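Local coordinates for protein thiaminase-I (Naegleria gruberi, PDB 4HCY) that is a thiaminase-I, a two-lobed protein of the periplasmic-binding-protein type that holds the ligand 0YN in the cleft between its lobes, at residues A[9-14]-A[46-51]; A[63-68]-A[265-270]; A[39-44]-A[276-281]; A[52-57]-A[67-72]. One frame throughout, in Å; residues are numbered along the deposited sequence.

How the contacts relate
All four contacts reach one mixed sheet. Contact 1 joins the parallel strands 8-13 and 44-50, and contact 2 joins strand 65-69, which also pairs with 8-13, to the antiparallel strand 261-267; their centres are about 9 Å apart, and backbone atoms of G12 probably hydrogen-bond to V65 and S67. Contact 3 sets the hairpin of strands 40-41 and 44-50 on helix 273-288. Contact 4 lies just beyond the ends of strands 44-50 and 65-69 and reaches 0YN, as does F14 of contact 1. Along the chain contact 1 closes before contacts 4 and 2 open, and contact 3 spans both. Contacts 3 and 4, about 23 Å apart between centres, mark the surface and ligand ends.

Contact 1. Residues A[9-14]-A[46-51]. With 0YN (2-{4-[(4-amino-2-methylpyrimidin-5-yl)methyl]-3-methylthiophen-2-yl}ethanol), chain G.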
loop_
_atom_site.group_PDB
_atom_site.type_symbol
_atom_site.label_atom_id
_atom_site.label_comp_id
_atom_site.label_asym_id
_atom_site.label_seq_id
_atom_site.Cartn_x
_atom_site.Cartn_y
_atom_site.Cartn_z
ATOM N N LEU A 9 12.898 -18.634 -14.408
ATOM C CA LEU A 9 12.068 -18.244 -13.274
ATOM C C LEU A 9 11.276 -16.981 -13.597
ATOM O O LEU A 9 11.850 -15.903 -13.755
ATOM C CB LEU A 9 12.932 -18.008 -12.035
ATOM C CG LEU A 9 12.190 -17.698 -10.734
ATOM C CD1 LEU A 9 11.551 -18.956 -10.163
ATOM C CD2 LEU A 9 13.121 -17.056 -9.720
ATOM N N THR A 10 9.957 -17.120 -13.695
ATOM C CA THR A 10 9.089 -15.981 -13.979
ATOM C C THR A 10 8.776 -15.202 -12.706
ATOM O O THR A 10 8.207 -15.743 -11.759
ATOM C CB THR A 10 7.769 -16.421 -14.642
ATOM O OG1 THR A 10 7.042 -17.273 -13.749
ATOM C CG2 THR A 10 8.045 -17.166 -15.940
ATOM N N VAL A 11 9.154 -13.927 -12.690
ATOM C CA VAL A 11 8.921 -13.074 -11.531
ATOM C C VAL A 11 7.932 -11.957 -11.852
ATOM O O VAL A 11 8.164 -11.146 -12.748
ATOM C CB VAL A 11 10.230 -12.443 -11.022
ATOM C CG1 VAL A 11 9.976 -11.646 -9.752
ATOM C CG2 VAL A 11 11.278 -13.516 -10.783
ATOM N N GLY A 12 6.829 -11.922 -11.113
ATOM C CA GLY A 12 5.831 -10.881 -11.281
ATOM C C GLY A 12 5.997 -9.776 -10.255
ATOM O O GLY A 12 5.833 -10.002 -9.057
ATOM N N LEU A 13 6.320 -8.576 -10.724
ATOM C CA LEU A 13 6.570 -7.451 -9.830
ATOM C C LEU A 13 5.353 -6.544 -9.688
ATOM O O LEU A 13 4.528 -6.447 -10.596
ATOM C CB LEU A 13 7.768 -6.633 -10.320
ATOM C CG LEU A 13 9.111 -7.359 -10.420
ATOM C CD1 LEU A 13 10.198 -6.405 -10.889
ATOM C CD2 LEU A 13 9.482 -7.992 -9.088
ATOM N N PHE A 14 5.254 -5.884 -8.538
ATOM C CA PHE A 14 4.224 -4.880 -8.303
ATOM C C PHE A 14 4.524 -3.668 -9.179
ATOM O O PHE A 14 5.530 -2.990 -8.980
ATOM C CB PHE A 14 4.209 -4.487 -6.824
ATOM C CG PHE A 14 3.086 -3.562 -6.448
ATOM C CD1 PHE A 14 1.822 -4.061 -6.175
ATOM C CD2 PHE A 14 3.297 -2.197 -6.353
ATOM C CE1 PHE A 14 0.788 -3.214 -5.824
ATOM C CE2 PHE A 14 2.270 -1.345 -6.001
ATOM C CZ PHE A 14 1.012 -1.854 -5.738
ATOM N N ILE A 46 16.145 -15.374 -15.205
ATOM C CA ILE A 46 15.121 -14.674 -14.437
ATOM C C ILE A 46 14.355 -13.656 -15.279
ATOM O O ILE A 46 14.932 -12.694 -15.786
ATOM C CB ILE A 46 15.727 -13.967 -13.211
ATOM C CG1 ILE A 46 16.758 -14.868 -12.527
ATOM C CG2 ILE A 46 14.634 -13.565 -12.238
ATOM C CD1 ILE A 46 16.181 -16.156 -11.978
ATOM N N GLU A 47 13.053 -13.876 -15.421
ATOM C CA GLU A 47 12.196 -12.969 -16.177
ATOM C C GLU A 47 11.366 -12.086 -15.251
ATOM O O GLU A 47 10.487 -12.573 -14.537
ATOM C CB GLU A 47 11.266 -13.753 -17.106
ATOM C CG GLU A 47 11.974 -14.491 -18.228
ATOM C CD GLU A 47 11.016 -15.293 -19.087
ATOM O OE1 GLU A 47 9.870 -15.518 -18.646
ATOM O OE2 GLU A 47 11.408 -15.695 -20.203
ATOM N N TYR A 48 11.650 -10.789 -15.264
ATOM C CA TYR A 48 10.882 -9.834 -14.474
ATOM C C TYR A 48 9.809 -9.172 -15.329
ATOM O O TYR A 48 10.113 -8.484 -16.303
ATOM C CB TYR A 48 11.798 -8.767 -13.872
ATOM C CG TYR A 48 12.843 -9.309 -12.924
ATOM C CD1 TYR A 48 12.525 -9.600 -11.603
ATOM C CD2 TYR A 48 14.148 -9.520 -13.345
ATOM C CE1 TYR A 48 13.478 -10.093 -10.732
ATOM C CE2 TYR A 48 15.108 -10.012 -12.482
ATOM C CZ TYR A 48 14.767 -10.295 -11.176
ATOM O OH TYR A 48 15.721 -10.785 -10.314
ATOM N N THR A 49 8.551 -9.391 -14.961
ATOM C CA THR A 49 7.429 -8.767 -15.653
ATOM C C THR A 49 6.480 -8.117 -14.655
ATOM O O THR A 49 6.479 -8.458 -13.472
ATOM C CB THR A 49 6.646 -9.785 -16.506
ATOM O OG1 THR A 49 6.313 -10.926 -15.706
ATOM C CG2 THR A 49 7.474 -10.233 -17.700
ATOM N N GLU A 50 5.675 -7.176 -15.136
ATOM C CA GLU A 50 4.707 -6.496 -14.286
ATOM C C GLU A 50 3.491 -7.381 -14.028
ATOM O O GLU A 50 2.847 -7.857 -14.963
ATOM C CB GLU A 50 4.281 -5.168 -14.916
ATOM C CG GLU A 50 5.426 -4.187 -15.112
ATOM C CD GLU A 50 4.964 -2.842 -15.639
ATOM O OE1 GLU A 50 5.824 -1.968 -15.875
ATOM O OE2 GLU A 50 3.741 -2.658 -15.817
ATOM N N PHE A 51 3.189 -7.603 -12.753
ATOM C CA PHE A 51 2.063 -8.444 -12.360
ATOM C C PHE A 51 0.967 -7.614 -11.703
ATOM O O PHE A 51 1.097 -7.189 -10.555
ATOM C CB PHE A 51 2.530 -9.552 -11.415
ATOM C CG PHE A 51 1.414 -10.394 -10.865
ATOM C CD1 PHE A 51 0.766 -11.320 -11.666
ATOM C CD2 PHE A 51 1.022 -10.269 -9.542
ATOM C CE1 PHE A 51 -0.259 -12.099 -11.160
ATOM C CE2 PHE A 51 -0.001 -11.047 -9.030
ATOM C CZ PHE A 51 -0.643 -11.962 -9.840
HETATM C C2A 0YN G . 3.456 0.175 -2.556
HETATM C C35 0YN G . -2.236 0.724 -2.959
HETATM C C2 0YN G . -1.806 1.050 -5.464
HETATM S S1 0YN G . -2.666 0.965 -6.968
HETATM C C5 0YN G . -4.177 0.521 -6.272
HETATM C C4 0YN G . -4.001 0.443 -4.793
HETATM C C4A 0YN G . -5.094 0.080 -3.822
HETATM C C5A 0YN G . -5.322 0.322 -7.237
HETATM C C5B 0YN G . -6.457 1.283 -6.913
HETATM O O5G 0YN G . -7.434 1.230 -7.955
HETATM N "N1'" 0YN G . 1.418 1.544 -2.826
HETATM C "C2'" 0YN G . 1.962 0.319 -2.661
HETATM N "N3'" 0YN G . 1.176 -0.777 -2.591
HETATM C "C4'" 0YN G . -0.164 -0.666 -2.685
HETATM N "N4'" 0YN G . -0.947 -1.768 -2.614
HETATM C "C5'" 0YN G . -0.734 0.581 -2.855
HETATM C "C6'" 0YN G . 0.093 1.696 -2.922
HETATM C C3 0YN G . -2.675 0.738 -4.406
#
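L9 to L13 and I46 to E50 run as neighbouring parallel strands, their short axes 4.6 Å apart at the closest and their directions 30° apart. Backbone hydrogen bonds alternate across the pair, from E47 N to L9 O through to F51 N to L13 O. On the face of L9, V11 and Y48, I46 bends its CD1 end back alongside L9, 3.7 Å from L9 CB. With CG anti to its carbonyl carbon (chi1 -62°), Y48 lays its ring alongside V11, with Y48 CD1 3.7 Å from V11 CB. V282 of helix 273-288 packs on this buried face, which suits aliphatic L9 and I46 and the ring of Y48, whose OH bonds to P38 O. G12 lacks a side chain on the side of T10 and T49, and F51 CB packs 3.6 Å from G12 CA. Just beyond the strand, F14 CZ lies 3.3 Å from N3' of 0YN. Facing peptide groups are thus paired, T10 and G12 bond onward to strand 65-69, and the strand end places F14 at the ligand.

Contact 2. Residues A[63-68]-A[265-270]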
loop_
_atom_site.group_PDB
_atom_site.type_symbol
_atom_site.label_atom_id
_atom_site.label_comp_id
_atom_site.label_asym_id
_atom_site.label_seq_id
_atom_site.Cartn_x
_atom_site.Cartn_y
_atom_site.Cartn_z
ATOM N N PRO A 63 2.403 -16.554 -11.794
ATOM C CA PRO A 63 3.767 -16.901 -12.205
ATOM C C PRO A 63 4.465 -17.721 -11.123
ATOM O O PRO A 63 3.812 -18.153 -10.173
ATOM C CB PRO A 63 4.453 -15.533 -12.341
ATOM C CG PRO A 63 3.345 -14.517 -12.318
ATOM C CD PRO A 63 2.278 -15.125 -11.475
ATOM N N ASP A 64 5.770 -17.928 -11.266
ATOM C CA ASP A 64 6.541 -18.655 -10.264
ATOM C C ASP A 64 6.563 -17.887 -8.946
ATOM O O ASP A 64 6.310 -18.451 -7.881
ATOM C CB ASP A 64 7.968 -18.904 -10.756
ATOM C CG ASP A 64 8.019 -19.826 -11.958
ATOM O OD1 ASP A 64 7.161 -20.729 -12.053
ATOM O OD2 ASP A 64 8.917 -19.650 -12.807
ATOM N N VAL A 65 6.866 -16.597 -9.031
ATOM C CA VAL A 65 6.813 -15.712 -7.872
ATOM C C VAL A 65 6.182 -14.380 -8.273
ATOM O O VAL A 65 6.496 -13.825 -9.326
ATOM C CB VAL A 65 8.211 -15.494 -7.249
ATOM C CG1 VAL A 65 9.219 -15.100 -8.313
ATOM C CG2 VAL A 65 8.154 -14.452 -6.141
ATOM N N PHE A 66 5.276 -13.882 -7.437
ATOM C CA PHE A 66 4.531 -12.671 -7.753
ATOM C C PHE A 66 4.393 -11.751 -6.545
ATOM O O PHE A 66 4.402 -12.204 -5.401
ATOM C CB PHE A 66 3.146 -13.032 -8.297
ATOM C CG PHE A 66 2.408 -14.035 -7.456
ATOM C CD1 PHE A 66 1.627 -13.624 -6.388
ATOM C CD2 PHE A 66 2.496 -15.391 -7.731
ATOM C CE1 PHE A 66 0.950 -14.546 -5.612
ATOM C CE2 PHE A 66 1.822 -16.316 -6.959
ATOM C CZ PHE A 66 1.047 -15.892 -5.898
ATOM N N SER A 67 4.266 -10.455 -6.812
ATOM C CA SER A 67 4.055 -9.469 -5.760
ATOM C C SER A 67 2.606 -9.000 -5.764
ATOM O O SER A 67 2.192 -8.238 -6.639
ATOM C CB SER A 67 4.992 -8.276 -5.946
ATOM O OG SER A 67 4.783 -7.304 -4.937
ATOM N N THR A 68 1.836 -9.459 -4.785
ATOM C CA THR A 68 0.422 -9.109 -4.705
ATOM C C THR A 68 0.110 -8.244 -3.491
ATOM O O THR A 68 0.783 -8.326 -2.464
ATOM C CB THR A 68 -0.467 -10.366 -4.649
ATOM O OG1 THR A 68 -1.832 -9.979 -4.445
ATOM C CG2 THR A 68 -0.033 -11.276 -3.509
ATOM N N LEU A 265 5.485 -10.660 -1.622
ATOM C CA LEU A 265 6.083 -11.569 -2.593
ATOM C C LEU A 265 5.776 -13.015 -2.217
ATOM O O LEU A 265 6.284 -13.526 -1.220
ATOM C CB LEU A 265 7.596 -11.358 -2.665
ATOM C CG LEU A 265 8.085 -10.094 -3.375
ATOM C CD1 LEU A 265 9.542 -9.820 -3.040
ATOM C CD2 LEU A 265 7.901 -10.230 -4.877
ATOM N N ALA A 266 4.943 -13.670 -3.019
ATOM C CA ALA A 266 4.523 -15.037 -2.729
ATOM C C ALA A 266 5.068 -16.032 -3.746
ATOM O O ALA A 266 5.354 -15.675 -4.889
ATOM C CB ALA A 266 3.005 -15.120 -2.665
ATOM N N LEU A 267 5.208 -17.283 -3.320
ATOM C CA LEU A 267 5.684 -18.342 -4.199
ATOM C C LEU A 267 4.523 -19.186 -4.708
ATOM O O LEU A 267 3.571 -19.451 -3.976
ATOM C CB LEU A 267 6.693 -19.232 -3.471
ATOM C CG LEU A 267 7.963 -18.539 -2.980
ATOM C CD1 LEU A 267 8.922 -19.548 -2.369
ATOM C CD2 LEU A 267 8.624 -17.784 -4.118
ATOM N N ASN A 268 4.607 -19.602 -5.967
ATOM C CA ASN A 268 3.589 -20.462 -6.553
ATOM C C ASN A 268 3.590 -21.827 -5.877
ATOM O O ASN A 268 4.624 -22.286 -5.388
ATOM C CB ASN A 268 3.815 -20.608 -8.059
ATOM C CG ASN A 268 2.583 -21.108 -8.790
ATOM O OD1 ASN A 268 1.834 -21.940 -8.277
ATOM N ND2 ASN A 268 2.368 -20.598 -9.997
ATOM N N SER A 269 2.430 -22.475 -5.850
ATOM C CA SER A 269 2.290 -23.759 -5.174
ATOM C C SER A 269 2.928 -24.905 -5.957
ATOM O O SER A 269 3.195 -25.969 -5.401
ATOM C CB SER A 269 0.814 -24.063 -4.906
ATOM O OG SER A 269 0.069 -24.082 -6.113
ATOM N N ASN A 270 3.174 -24.683 -7.245
ATOM C CA ASN A 270 3.734 -25.725 -8.102
ATOM C C ASN A 270 5.242 -25.609 -8.319
ATOM O O ASN A 270 5.760 -26.026 -9.354
ATOM C CB ASN A 270 3.003 -25.776 -9.451
ATOM C CG ASN A 270 3.079 -24.465 -10.216
ATOM O OD1 ASN A 270 3.918 -23.608 -9.936
ATOM N ND2 ASN A 270 2.199 -24.306 -11.198
#
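N268 reaches across to the loop residues P63 and D64, where its CB and ND2 find neighbours. CB lies beside P63 O and D64 O. CG is anti to the backbone N (chi1 -162°), which places the amide by P63, and ND2 donates to P63 O over 2.8 Å from above the carbonyl plane. OD1 turns back to accept from N270 N in an Asx turn, a role for which asparagine, with an acceptor and a donor on one amide, is well fitted. N268 N also gives to D64 O. Here strand 65-69 meets strand 261-267 antiparallel within the mixed sheet of the lobe: F66 and A266 form a hydrogen-bonded pair, flanked by the non-hydrogen-bonded pairs V65 with L267 and S67 with L265. A266 O lies 4.0 Å above the F66 ring, over its centre, and the small A266 CB leaves room for F66 CE1 at 3.6 Å. On the other face L267 CD2 reaches V65 CB at 3.9 Å, both residues packing on I283 of helix 273-288.

Contact 3. Residues A[39-44]-A[276-281]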
loop_
_atom_site.group_PDB
_atom_site.type_symbol
_atom_site.label_atom_id
_atom_site.label_comp_id
_atom_site.label_asym_id
_atom_site.label_seq_id
_atom_site.Cartn_x
_atom_site.Cartn_y
_atom_site.Cartn_z
ATOM N N THR A 39 19.500 -10.883 -14.196
ATOM C CA THR A 39 18.724 -11.753 -15.071
ATOM C C THR A 39 19.270 -13.177 -15.046
ATOM O O THR A 39 18.727 -14.073 -15.693
ATOM C CB THR A 39 18.722 -11.240 -16.524
ATOM O OG1 THR A 39 20.061 -11.232 -17.035
ATOM C CG2 THR A 39 18.151 -9.832 -16.593
ATOM N N GLN A 40 20.346 -13.378 -14.293
ATOM C CA GLN A 40 20.981 -14.687 -14.192
ATOM C C GLN A 40 21.326 -15.013 -12.742
ATOM O O GLN A 40 22.245 -14.428 -12.167
ATOM C CB GLN A 40 22.243 -14.732 -15.055
ATOM C CG GLN A 40 22.831 -16.123 -15.237
ATOM C CD GLN A 40 22.015 -16.985 -16.181
ATOM O OE1 GLN A 40 21.128 -16.495 -16.880
ATOM N NE2 GLN A 40 22.314 -18.279 -16.208
ATOM N N VAL A 41 20.583 -15.945 -12.153
ATOM C CA VAL A 41 20.800 -16.333 -10.762
ATOM C C VAL A 41 20.802 -17.849 -10.588
ATOM O O VAL A 41 19.822 -18.521 -10.914
ATOM C CB VAL A 41 19.733 -15.721 -9.829
ATOM C CG1 VAL A 41 19.810 -16.348 -8.444
ATOM C CG2 VAL A 41 19.899 -14.211 -9.745
ATOM N N SER A 42 21.913 -18.374 -10.071
ATOM C CA SER A 42 22.063 -19.801 -9.780
ATOM C C SER A 42 21.793 -20.700 -10.987
ATOM O O SER A 42 21.251 -21.796 -10.845
ATOM C CB SER A 42 21.170 -20.211 -8.605
ATOM O OG SER A 42 21.534 -19.520 -7.423
ATOM N N GLY A 43 22.174 -20.230 -12.170
ATOM C CA GLY A 43 21.991 -20.996 -13.389
ATOM C C GLY A 43 20.647 -20.756 -14.047
ATOM O O GLY A 43 20.479 -20.996 -15.243
ATOM N N TYR A 44 19.686 -20.279 -13.263
ATOM C CA TYR A 44 18.345 -20.004 -13.767
ATOM C C TYR A 44 18.254 -18.649 -14.457
ATOM O O TYR A 44 18.881 -17.678 -14.031
ATOM C CB TYR A 44 17.323 -20.074 -12.630
ATOM C CG TYR A 44 16.832 -21.470 -12.327
ATOM C CD1 TYR A 44 17.623 -22.369 -11.624
ATOM C CD2 TYR A 44 15.572 -21.886 -12.738
ATOM C CE1 TYR A 44 17.174 -23.646 -11.343
ATOM C CE2 TYR A 44 15.116 -23.160 -12.462
ATOM C CZ TYR A 44 15.920 -24.036 -11.764
ATOM O OH TYR A 44 15.467 -25.305 -11.488
ATOM N N GLN A 276 12.488 -23.362 -5.812
ATOM C CA GLN A 276 12.144 -22.673 -4.571
ATOM C C GLN A 276 13.342 -21.931 -3.982
ATOM O O GLN A 276 13.199 -20.828 -3.458
ATOM C CB GLN A 276 11.576 -23.650 -3.539
ATOM C CG GLN A 276 10.867 -22.964 -2.381
ATOM C CD GLN A 276 10.913 -23.771 -1.098
ATOM O OE1 GLN A 276 11.948 -24.336 -0.743
ATOM N NE2 GLN A 276 9.789 -23.829 -0.393
ATOM N N LYS A 277 14.520 -22.542 -4.068
ATOM C CA LYS A 277 15.736 -21.923 -3.548
ATOM C C LYS A 277 16.166 -20.729 -4.394
ATOM O O LYS A 277 16.660 -19.731 -3.868
ATOM C CB LYS A 277 16.875 -22.943 -3.461
ATOM N N VAL A 278 15.976 -20.838 -5.703
ATOM C CA VAL A 278 16.326 -19.758 -6.619
ATOM C C VAL A 278 15.369 -18.582 -6.451
ATOM O O VAL A 278 15.782 -17.421 -6.485
ATOM C CB VAL A 278 16.317 -20.237 -8.083
ATOM C CG1 VAL A 278 16.641 -19.089 -9.027
ATOM C CG2 VAL A 278 17.307 -21.374 -8.267
ATOM N N ALA A 279 14.090 -18.891 -6.260
ATOM C CA ALA A 279 13.075 -17.864 -6.054
ATOM C C ALA A 279 13.347 -17.067 -4.781
ATOM O O ALA A 279 13.280 -15.838 -4.786
ATOM C CB ALA A 279 11.692 -18.491 -6.006
ATOM N N VAL A 280 13.656 -17.774 -3.698
ATOM C CA VAL A 280 13.987 -17.138 -2.426
ATOM C C VAL A 280 15.215 -16.245 -2.577
ATOM O O VAL A 280 15.278 -15.153 -2.010
ATOM C CB VAL A 280 14.234 -18.188 -1.319
ATOM C CG1 VAL A 280 14.832 -17.539 -0.078
ATOM C CG2 VAL A 280 12.942 -18.906 -0.969
ATOM N N GLU A 281 16.179 -16.711 -3.364
ATOM C CA GLU A 281 17.406 -15.962 -3.607
ATOM C C GLU A 281 17.107 -14.655 -4.339
ATOM O O GLU A 281 17.633 -13.600 -3.985
ATOM C CB GLU A 281 18.391 -16.813 -4.411
ATOM C CG GLU A 281 19.851 -16.584 -4.059
ATOM C CD GLU A 281 20.765 -17.617 -4.690
ATOM O OE1 GLU A 281 21.948 -17.686 -4.297
ATOM O OE2 GLU A 281 20.297 -18.361 -5.576
#
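V278 touches three residues of the facing turn. Its CG1 branch, anti to the backbone N (chi1 178°), lies against V41 O and Y44 CB, while CG2 comes to 3.5 Å from Y44 CD1 and to 4.0 Å from S42 CB. One helical turn further on, the extended chain of E281 brings OE2 to V41 CG1. There OE2 accepts from S42 OG at 2.5 Å, on the syn side and 20° out of the carboxylate plane. A compact branched valine thus packs beside the tyrosine ring, and the polar pair S42 and E281 lies at the solvent-exposed side of the contact. The turn itself holds these groups in place: Y44 N gives to V41 O and V41 N to Y44 O, while S42 and G43 both have positive phi, which glycine adopts easily. Behind them V41 rests on I46, and Y44 also touches E274 and K275 of the same helix. Such type I' turns characteristically close tight two-residue beta hairpins, here that of strands 40-41 and 44-50, resting on helix 273-288.

Contact 4. Residues A[52-57]-A[67-72]; sequences DCYSDA and STDSIF. With 0YN (2-{4-[(4-amino-2-methylpyrimidin-5-yl)methyl]-3-methylthiophen-2-yl}ethanol), chain G.
At the wall of the ligand cleft, the type I turn from D52 to S55 puts C53 and Y54 against D69, where strand 65-69 ends. Y54 OH donates to D69 OD2 at 2.5 Å, a length that is not exact, with ring and carboxylate planes nearly perpendicular at 87°. Both groups also face the amino nitrogen of 0YN: its N4' is 2.8 Å from Y54 OH and 3.0 Å from D69 OD2. The Y54 ring lies between the ligand, whose C5A is over one face, and C53 SG, 3.6 Å above the opposite face. With SG between its backbone N and carbonyl carbon (chi1 71°), C53 also accepts from D69 N at 3.4 Å, an almost straight N-H...S bond of 165°. A small, polarisable thiol suits packing on a ring face while accepting an N-H. F72 turns its edge to C53 O, which N343 ND2 also hydrogen-bonds, and crosses Y54 at about a right angle. Two Asx turns fix the frame: D52 OD1 accepts from Y54 N, and D69 OD1 from I71 N. The aminopyrimidine of 0YN, which D263 also binds, therefore meets a tyrosine hydroxyl and a carboxylate already positioned.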
loop_
_atom_site.group_PDB
_atom_site.type_symbol
_atom_site.label_atom_id
_atom_site.label_comp_id
_atom_site.label_asym_id
_atom_site.label_seq_id
_atom_site.Cartn_x
_atom_site.Cartn_y
_atom_site.Cartn_z
ATOM N N ASP A 52 -0.114 -7.392 -12.442
ATOM C CA ASP A 52 -1.215 -6.569 -11.962
ATOM C C ASP A 52 -2.164 -7.371 -11.077
ATOM O O ASP A 52 -3.083 -8.023 -11.571
ATOM C CB ASP A 52 -1.975 -5.962 -13.143
ATOM C CG ASP A 52 -3.059 -4.999 -12.707
ATOM O OD1 ASP A 52 -3.008 -4.525 -11.553
ATOM O OD2 ASP A 52 -3.960 -4.709 -13.523
ATOM N N CYS A 53 -1.941 -7.308 -9.768
ATOM C CA CYS A 53 -2.784 -8.013 -8.808
ATOM C C CYS A 53 -4.190 -7.423 -8.779
ATOM O O CYS A 53 -5.124 -8.042 -8.270
ATOM C CB CYS A 53 -2.168 -7.965 -7.407
ATOM S SG CYS A 53 -2.223 -6.338 -6.618
ATOM N N TYR A 54 -4.334 -6.220 -9.327
ATOM C CA TYR A 54 -5.634 -5.567 -9.400
ATOM C C TYR A 54 -6.366 -5.939 -10.689
ATOM O O TYR A 54 -7.187 -5.178 -11.202
ATOM C CB TYR A 54 -5.486 -4.051 -9.259
ATOM C CG TYR A 54 -4.813 -3.647 -7.968
ATOM C CD1 TYR A 54 -5.445 -3.835 -6.747
ATOM C CD2 TYR A 54 -3.542 -3.090 -7.970
ATOM C CE1 TYR A 54 -4.833 -3.474 -5.561
ATOM C CE2 TYR A 54 -2.920 -2.725 -6.790
ATOM C CZ TYR A 54 -3.570 -2.920 -5.589
ATOM O OH TYR A 54 -2.956 -2.559 -4.412
ATOM N N SER A 55 -6.052 -7.125 -11.198
ATOM C CA SER A 55 -6.743 -7.700 -12.342
ATOM C C SER A 55 -7.065 -9.156 -12.034
ATOM O O SER A 55 -6.162 -9.949 -11.762
ATOM C CB SER A 55 -5.876 -7.611 -13.598
ATOM O OG SER A 55 -6.481 -8.291 -14.684
ATOM N N ASP A 56 -8.348 -9.501 -12.065
ATOM C CA ASP A 56 -8.782 -10.859 -11.750
ATOM C C ASP A 56 -8.195 -11.891 -12.710
ATOM O O ASP A 56 -7.983 -13.045 -12.340
ATOM C CB ASP A 56 -10.311 -10.955 -11.745
ATOM C CG ASP A 56 -10.932 -10.290 -10.534
ATOM O OD1 ASP A 56 -10.219 -10.097 -9.526
ATOM O OD2 ASP A 56 -12.138 -9.967 -10.585
ATOM N N ALA A 57 -7.929 -11.465 -13.941
ATOM C CA ALA A 57 -7.340 -12.342 -14.944
ATOM C C ALA A 57 -5.921 -12.746 -14.560
ATOM O O ALA A 57 -5.493 -13.870 -14.824
ATOM C CB ALA A 57 -7.351 -11.670 -16.307
ATOM N N SER A 67 4.266 -10.455 -6.812
ATOM C CA SER A 67 4.055 -9.469 -5.760
ATOM C C SER A 67 2.606 -9.000 -5.764
ATOM O O SER A 67 2.192 -8.238 -6.639
ATOM C CB SER A 67 4.992 -8.276 -5.946
ATOM O OG SER A 67 4.783 -7.304 -4.937
ATOM N N THR A 68 1.836 -9.459 -4.785
ATOM C CA THR A 68 0.422 -9.109 -4.705
ATOM C C THR A 68 0.110 -8.244 -3.491
ATOM O O THR A 68 0.783 -8.326 -2.464
ATOM C CB THR A 68 -0.467 -10.366 -4.649
ATOM O OG1 THR A 68 -1.832 -9.979 -4.445
ATOM C CG2 THR A 68 -0.033 -11.276 -3.509
ATOM N N ASP A 69 -0.914 -7.407 -3.623
ATOM C CA ASP A 69 -1.452 -6.678 -2.485
ATOM C C ASP A 69 -2.067 -7.711 -1.552
ATOM O O ASP A 69 -2.788 -8.604 -1.996
ATOM C CB ASP A 69 -2.513 -5.676 -2.947
ATOM C CG ASP A 69 -2.926 -4.703 -1.853
ATOM O OD1 ASP A 69 -2.854 -5.059 -0.658
ATOM O OD2 ASP A 69 -3.334 -3.572 -2.194
ATOM N N SER A 70 -1.783 -7.587 -0.259
ATOM C CA SER A 70 -2.280 -8.542 0.726
ATOM C C SER A 70 -3.802 -8.497 0.860
ATOM O O SER A 70 -4.402 -9.370 1.485
ATOM C CB SER A 70 -1.622 -8.303 2.087
ATOM O OG SER A 70 -1.844 -6.978 2.535
ATOM N N ILE A 71 -4.416 -7.480 0.261
ATOM C CA ILE A 71 -5.867 -7.318 0.289
ATOM C C ILE A 71 -6.581 -8.493 -0.385
ATOM O O ILE A 71 -7.742 -8.777 -0.091
ATOM C CB ILE A 71 -6.296 -5.986 -0.376
ATOM C CG1 ILE A 71 -7.744 -5.637 -0.019
ATOM C CG2 ILE A 71 -6.100 -6.041 -1.886
ATOM C CD1 ILE A 71 -8.247 -4.375 -0.686
ATOM N N PHE A 72 -5.876 -9.181 -1.277
ATOM C CA PHE A 72 -6.442 -10.321 -1.988
ATOM C C PHE A 72 -5.789 -11.627 -1.552
ATOM O O PHE A 72 -6.098 -12.691 -2.087
ATOM C CB PHE A 72 -6.276 -10.145 -3.498
ATOM C CG PHE A 72 -7.026 -8.973 -4.060
ATOM C CD1 PHE A 72 -8.223 -8.562 -3.495
ATOM C CD2 PHE A 72 -6.535 -8.282 -5.154
ATOM C CE1 PHE A 72 -8.915 -7.484 -4.012
ATOM C CE2 PHE A 72 -7.221 -7.202 -5.676
ATOM C CZ PHE A 72 -8.413 -6.802 -5.105
HETATM C C2A 0YN G . 3.456 0.175 -2.556
HETATM C C35 0YN G . -2.236 0.724 -2.959
HETATM C C2 0YN G . -1.806 1.050 -5.464
HETATM S S1 0YN G . -2.666 0.965 -6.968
HETATM C C5 0YN G . -4.177 0.521 -6.272
HETATM C C4 0YN G . -4.001 0.443 -4.793
HETATM C C4A 0YN G . -5.094 0.080 -3.822
HETATM C C5A 0YN G . -5.322 0.322 -7.237
HETATM C C5B 0YN G . -6.457 1.283 -6.913
HETATM O O5G 0YN G . -7.434 1.230 -7.955
HETATM N "N1'" 0YN G . 1.418 1.544 -2.826
HETATM C "C2'" 0YN G . 1.962 0.319 -2.661
HETATM N "N3'" 0YN G . 1.176 -0.777 -2.591
HETATM C "C4'" 0YN G . -0.164 -0.666 -2.685
HETATM N "N4'" 0YN G . -0.947 -1.768 -2.614
HETATM C "C5'" 0YN G . -0.734 0.581 -2.855
HETATM C "C6'" 0YN G . 0.093 1.696 -2.922
HETATM C C3 0YN G . -2.675 0.738 -4.406
#